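Long-range contact in type 3 secretion system chaperone PscG (Pseudomonas aeruginosa, PDB 2UWJ), which acts together with PscE as a chaperone that keeps the needle protein PscF from polymerising prematurely in the cytoplasm and is required for type III secretion needle assembly: residues 54-62 with 74-82. Residues are numbered along the deposited sequence; the frame is centred on the assembly and turned at random.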
ATOM      1  N   ARG C  54     -20.871 -15.002   7.366  1.00 24.32           N
ATOM      2  CA  ARG C  54     -20.869 -15.656   8.694  1.00 24.24           C
ATOM      3  C   ARG C  54     -20.529 -14.626   9.725  1.00 26.46           C
ATOM      4  O   ARG C  54     -19.425 -14.656  10.359  1.00 23.28           O
ATOM      5  CB  ARG C  54     -19.830 -16.761   8.707  1.00 24.25           C
ATOM      6  CG  ARG C  54     -20.216 -17.926   7.826  1.00 33.91           C
ATOM      7  CD  ARG C  54     -19.660 -19.127   8.594  1.00 45.10           C
ATOM      8  NE  ARG C  54     -18.659 -19.727   7.795  1.00 36.93           N
ATOM      9  CZ  ARG C  54     -17.756 -20.625   8.145  1.00 37.06           C
ATOM     10  NH1 ARG C  54     -17.626 -21.151   9.368  1.00 34.38           N
ATOM     11  NH2 ARG C  54     -16.944 -20.977   7.178  1.00 29.73           N
ATOM     12  N   TYR C  55     -21.451 -13.692   9.881  1.00 22.56           N
ATOM     13  CA  TYR C  55     -21.260 -12.543  10.758  1.00 25.06           C
ATOM     14  C   TYR C  55     -21.091 -12.822  12.243  1.00 27.86           C
ATOM     15  O   TYR C  55     -20.276 -12.138  12.911  1.00 22.20           O
ATOM     16  CB  TYR C  55     -22.416 -11.515  10.578  1.00 23.84           C
ATOM     17  CG  TYR C  55     -22.665 -11.103   9.116  1.00 29.01           C
ATOM     18  CD1 TYR C  55     -21.640 -10.504   8.349  1.00 26.83           C
ATOM     19  CD2 TYR C  55     -23.909 -11.380   8.469  1.00 27.75           C
ATOM     20  CE1 TYR C  55     -21.809 -10.194   6.978  1.00 26.26           C
ATOM     21  CE2 TYR C  55     -24.089 -11.066   7.100  1.00 25.67           C
ATOM     22  CZ  TYR C  55     -23.045 -10.477   6.366  1.00 29.23           C
ATOM     23  OH  TYR C  55     -23.228 -10.150   5.041  1.00 30.39           O
ATOM     24  N   GLN C  56     -21.901 -13.754  12.777  1.00 25.79           N
ATOM     25  CA  GLN C  56     -21.827 -14.106  14.187  1.00 24.21           C
ATOM     26  C   GLN C  56     -20.476 -14.745  14.522  1.00 25.77           C
ATOM     27  O   GLN C  56     -19.889 -14.457  15.552  1.00 24.21           O
ATOM     28  CB  GLN C  56     -23.013 -15.032  14.584  1.00 31.85           C
ATOM     29  CG  GLN C  56     -24.302 -14.239  14.926  1.00 40.40           C
ATOM     30  CD  GLN C  56     -24.188 -13.393  16.223  1.00 51.07           C
ATOM     31  OE1 GLN C  56     -23.125 -13.336  16.887  1.00 52.27           O
ATOM     32  NE2 GLN C  56     -25.293 -12.735  16.587  1.00 50.96           N
ATOM     33  N   GLU C  57     -19.982 -15.610  13.656  1.00 21.53           N
ATOM     34  CA  GLU C  57     -18.688 -16.223  13.930  1.00 26.59           C
ATOM     35  C   GLU C  57     -17.566 -15.151  13.850  1.00 27.45           C
ATOM     36  O   GLU C  57     -16.628 -15.178  14.656  1.00 28.28           O
ATOM     37  CB  GLU C  57     -18.419 -17.367  12.955  1.00 25.44           C
ATOM     38  CG  GLU C  57     -19.444 -18.568  13.119  1.00 32.89           C
ATOM     39  CD  GLU C  57     -19.365 -19.474  11.903  1.00 33.15           C
ATOM     40  OE1 GLU C  57     -18.469 -20.342  11.828  1.00 34.88           O
ATOM     41  OE2 GLU C  57     -20.196 -19.251  10.999  1.00 32.13           O
ATOM     42  N   ALA C  58     -17.659 -14.217  12.898  1.00 23.18           N
ATOM     43  CA  ALA C  58     -16.634 -13.160  12.815  1.00 22.25           C
ATOM     44  C   ALA C  58     -16.693 -12.340  14.097  1.00 25.12           C
ATOM     45  O   ALA C  58     -15.654 -11.978  14.653  1.00 24.64           O
ATOM     46  CB  ALA C  58     -16.843 -12.259  11.543  1.00 23.32           C
ATOM     47  N   LEU C  59     -17.900 -12.108  14.613  1.00 22.40           N
ATOM     48  CA  LEU C  59     -18.073 -11.313  15.820  1.00 24.14           C
ATOM     49  C   LEU C  59     -17.605 -12.023  17.096  1.00 20.99           C
ATOM     50  O   LEU C  59     -17.426 -11.383  18.113  1.00 23.16           O
ATOM     51  CB  LEU C  59     -19.535 -10.864  15.986  1.00 27.29           C
ATOM     52  CG  LEU C  59     -19.915  -9.589  15.207  1.00 26.47           C
ATOM     53  CD1 LEU C  59     -21.469  -9.493  15.238  1.00 29.33           C
ATOM     54  CD2 LEU C  59     -19.250  -8.281  15.862  1.00 22.41           C
ATOM     55  N   ALA C  60     -17.383 -13.336  17.049  1.00 23.05           N
ATOM     56  CA  ALA C  60     -16.860 -13.990  18.257  1.00 25.07           C
ATOM     57  C   ALA C  60     -15.473 -13.351  18.618  1.00 28.35           C
ATOM     58  O   ALA C  60     -15.087 -13.324  19.789  1.00 26.11           O
ATOM     59  CB  ALA C  60     -16.700 -15.507  18.034  1.00 23.06           C
ATOM     60  N   PHE C  61     -14.763 -12.817  17.620  1.00 27.82           N
ATOM     61  CA  PHE C  61     -13.424 -12.201  17.850  1.00 28.37           C
ATOM     62  C   PHE C  61     -13.494 -10.780  18.445  1.00 32.05           C
ATOM     63  O   PHE C  61     -12.481 -10.245  18.941  1.00 32.11           O
ATOM     64  CB  PHE C  61     -12.635 -12.177  16.538  1.00 23.10           C
ATOM     65  CG  PHE C  61     -12.182 -13.552  16.048  1.00 29.45           C
ATOM     66  CD1 PHE C  61     -11.250 -14.295  16.767  1.00 27.56           C
ATOM     67  CD2 PHE C  61     -12.660 -14.073  14.852  1.00 24.65           C
ATOM     68  CE1 PHE C  61     -10.795 -15.549  16.293  1.00 30.62           C
ATOM     69  CE2 PHE C  61     -12.222 -15.300  14.374  1.00 34.41           C
ATOM     70  CZ  PHE C  61     -11.284 -16.049  15.090  1.00 30.94           C
ATOM     71  N   ALA C  62     -14.680 -10.164  18.436  1.00 22.31           N
ATOM     72  CA  ALA C  62     -14.819  -8.799  19.002  1.00 23.51           C
ATOM     73  C   ALA C  62     -14.583  -8.717  20.525  1.00 27.55           C
ATOM     74  O   ALA C  62     -14.073  -7.696  21.033  1.00 27.05           O
ATOM     75  CB  ALA C  62     -16.246  -8.168  18.652  1.00 23.46           C
ATOM     76  N   PHE C  74     -16.000  -5.521  12.824  1.00 20.27           N
ATOM     77  CA  PHE C  74     -17.100  -5.854  13.754  1.00 22.99           C
ATOM     78  C   PHE C  74     -18.302  -4.893  13.530  1.00 22.63           C
ATOM     79  O   PHE C  74     -19.451  -5.356  13.559  1.00 24.31           O
ATOM     80  CB  PHE C  74     -16.616  -5.838  15.218  1.00 20.94           C
ATOM     81  CG  PHE C  74     -15.394  -6.712  15.441  1.00 20.93           C
ATOM     82  CD1 PHE C  74     -15.316  -7.972  14.854  1.00 20.29           C
ATOM     83  CD2 PHE C  74     -14.312  -6.256  16.222  1.00 24.00           C
ATOM     84  CE1 PHE C  74     -14.159  -8.795  15.041  1.00 25.87           C
ATOM     85  CE2 PHE C  74     -13.169  -7.058  16.413  1.00 23.66           C
ATOM     86  CZ  PHE C  74     -13.090  -8.315  15.827  1.00 24.79           C
ATOM     87  N   ALA C  75     -18.043  -3.593  13.310  1.00 22.61           N
ATOM     88  CA  ALA C  75     -19.143  -2.650  12.979  1.00 21.70           C
ATOM     89  C   ALA C  75     -19.880  -3.185  11.695  1.00 27.39           C
ATOM     90  O   ALA C  75     -21.120  -3.212  11.621  1.00 25.31           O
ATOM     91  CB  ALA C  75     -18.581  -1.264  12.657  1.00 21.74           C
ATOM     92  N   LEU C  76     -19.115  -3.610  10.695  1.00 22.62           N
ATOM     93  CA  LEU C  76     -19.753  -4.066   9.429  1.00 20.85           C
ATOM     94  C   LEU C  76     -20.629  -5.290   9.718  1.00 26.18           C
ATOM     95  O   LEU C  76     -21.736  -5.424   9.138  1.00 24.79           O
ATOM     96  CB  LEU C  76     -18.707  -4.419   8.352  1.00 19.09           C
ATOM     97  CG  LEU C  76     -18.014  -3.167   7.714  1.00 23.63           C
ATOM     98  CD1 LEU C  76     -16.797  -3.598   6.895  1.00 26.08           C
ATOM     99  CD2 LEU C  76     -18.986  -2.399   6.860  1.00 24.20           C
ATOM    100  N   CYS C  77     -20.138  -6.196  10.574  1.00 21.01           N
ATOM    101  CA  CYS C  77     -20.888  -7.412  10.931  1.00 23.63           C
ATOM    102  C   CYS C  77     -22.204  -7.044  11.653  1.00 25.55           C
ATOM    103  O   CYS C  77     -23.298  -7.624  11.388  1.00 22.38           O
ATOM    104  CB  CYS C  77     -20.030  -8.332  11.832  1.00 22.40           C
ATOM    105  SG  CYS C  77     -18.776  -9.223  10.893  1.00 23.87           S
ATOM    106  N   GLU C  78     -22.098  -6.123  12.593  1.00 22.35           N
ATOM    107  CA  GLU C  78     -23.284  -5.668  13.344  1.00 24.16           C
ATOM    108  C   GLU C  78     -24.295  -5.034  12.339  1.00 28.53           C
ATOM    109  O   GLU C  78     -25.529  -5.234  12.440  1.00 26.92           O
ATOM    110  CB  GLU C  78     -22.849  -4.644  14.419  1.00 20.25           C
ATOM    111  CG  GLU C  78     -22.254  -5.341  15.638  1.00 24.05           C
ATOM    112  CD  GLU C  78     -21.456  -4.406  16.560  1.00 23.08           C
ATOM    113  OE1 GLU C  78     -20.985  -3.354  16.100  1.00 24.72           O
ATOM    114  OE2 GLU C  78     -21.311  -4.758  17.729  1.00 23.05           O
ATOM    115  N   TRP C  79     -23.774  -4.260  11.405  1.00 25.51           N
ATOM    116  CA  TRP C  79     -24.607  -3.627  10.392  1.00 27.52           C
ATOM    117  C   TRP C  79     -25.383  -4.692   9.584  1.00 31.76           C
ATOM    118  O   TRP C  79     -26.606  -4.581   9.476  1.00 30.05           O
ATOM    119  CB  TRP C  79     -23.748  -2.771   9.457  1.00 29.46           C
ATOM    120  CG  TRP C  79     -24.486  -2.098   8.292  1.00 30.96           C
ATOM    121  CD1 TRP C  79     -25.540  -1.197   8.363  1.00 34.08           C
ATOM    122  CD2 TRP C  79     -24.114  -2.162   6.908  1.00 29.30           C
ATOM    123  NE1 TRP C  79     -25.824  -0.683   7.100  1.00 32.24           N
ATOM    124  CE2 TRP C  79     -24.970  -1.255   6.189  1.00 33.47           C
ATOM    125  CE3 TRP C  79     -23.137  -2.882   6.199  1.00 29.87           C
ATOM    126  CZ2 TRP C  79     -24.867  -1.057   4.803  1.00 29.77           C
ATOM    127  CZ3 TRP C  79     -23.033  -2.680   4.795  1.00 26.35           C
ATOM    128  CH2 TRP C  79     -23.900  -1.770   4.122  1.00 33.12           C
ATOM    129  N   HIS C  80     -24.710  -5.714   9.038  1.00 26.68           N
ATOM    130  CA  HIS C  80     -25.417  -6.715   8.240  1.00 29.26           C
ATOM    131  C   HIS C  80     -26.339  -7.565   9.088  1.00 33.09           C
ATOM    132  O   HIS C  80     -27.285  -8.153   8.553  1.00 29.39           O
ATOM    133  CB  HIS C  80     -24.462  -7.637   7.446  1.00 27.47           C
ATOM    134  CG  HIS C  80     -23.616  -6.919   6.434  1.00 29.18           C
ATOM    135  ND1 HIS C  80     -24.079  -6.542   5.194  1.00 28.72           N
ATOM    136  CD2 HIS C  80     -22.293  -6.586   6.448  1.00 29.61           C
ATOM    137  CE1 HIS C  80     -23.100  -6.027   4.475  1.00 30.97           C
ATOM    138  NE2 HIS C  80     -21.997  -6.042   5.214  1.00 26.94           N
ATOM    139  N   LEU C  81     -26.085  -7.645  10.401  1.00 23.37           N
ATOM    140  CA  LEU C  81     -26.957  -8.424  11.273  1.00 32.02           C
ATOM    141  C   LEU C  81     -28.138  -7.542  11.793  1.00 31.69           C
ATOM    142  O   LEU C  81     -28.956  -8.004  12.578  1.00 31.57           O
ATOM    143  CB  LEU C  81     -26.153  -9.017  12.461  1.00 27.86           C
ATOM    144  CG  LEU C  81     -25.179 -10.180  12.206  1.00 26.29           C
ATOM    145  CD1 LEU C  81     -24.409 -10.511  13.530  1.00 24.32           C
ATOM    146  CD2 LEU C  81     -25.942 -11.439  11.685  1.00 29.08           C
ATOM    147  N   GLY C  82     -28.192  -6.277  11.372  1.00 32.15           N
ATOM    148  CA  GLY C  82     -29.250  -5.370  11.813  1.00 35.40           C
ATOM    149  C   GLY C  82     -29.175  -4.954  13.272  1.00 38.32           C
ATOM    150  O   GLY C  82     -30.152  -4.476  13.864  1.00 34.60           O
TER
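Y55 faces C77 and L59 faces F74 where the short helix 55-59 runs roughly antiparallel to helix 71-80, the axes of segments 55-59 and 74-80 lying 9.3 Å apart at 149°, as two neighbouring helices of an all-helical, TPR-like fold. No hydrogen bond crosses between them; the pairing rests on apolar and aromatic packing. At one end the Y55 ring lies against H80, whose CB sits over the ring face, 3.4 Å from Y55 CZ. The two rings are almost parallel (9°) but slid apart, so they barely overlap, and the phenol OH comes to rest over one face of the imidazole, near its rim. H80 NE2 is hydrogen-bonded to the backbone of the chain of another protein, which ties this end of the contact to the assembly. C77 SG meets the same tyrosine at its ring edge, a sulfur-aromatic contact, and also packs 3.7 Å from A58 CB. L81 runs past Y55 in the opposite direction, its CG 3.5 Å from Y55 CB, while its CD1 meets L59 CD1 tip to tip. One residue on, G82 takes positive phi and closes helix 71-80 in a Schellman motif. L59 forks over helix 71-80: CG rests on C77 CB, and CD2 reaches F74 CB at 3.6 Å. With CG anti to its own carbonyl carbon (chi1 -53°), F74 sends its ring against residues 58-62, where F61 CB approaches F74 CZ. I46 of helix 38-51 touches both phenylalanines, so the pair continues into the preceding helix. Over one face of the F74 ring stands A62, its CB 3.7 Å from the ring centroid, a CH-pi contact, with A62 CA 3.5 Å from F74 CE2 at the rim.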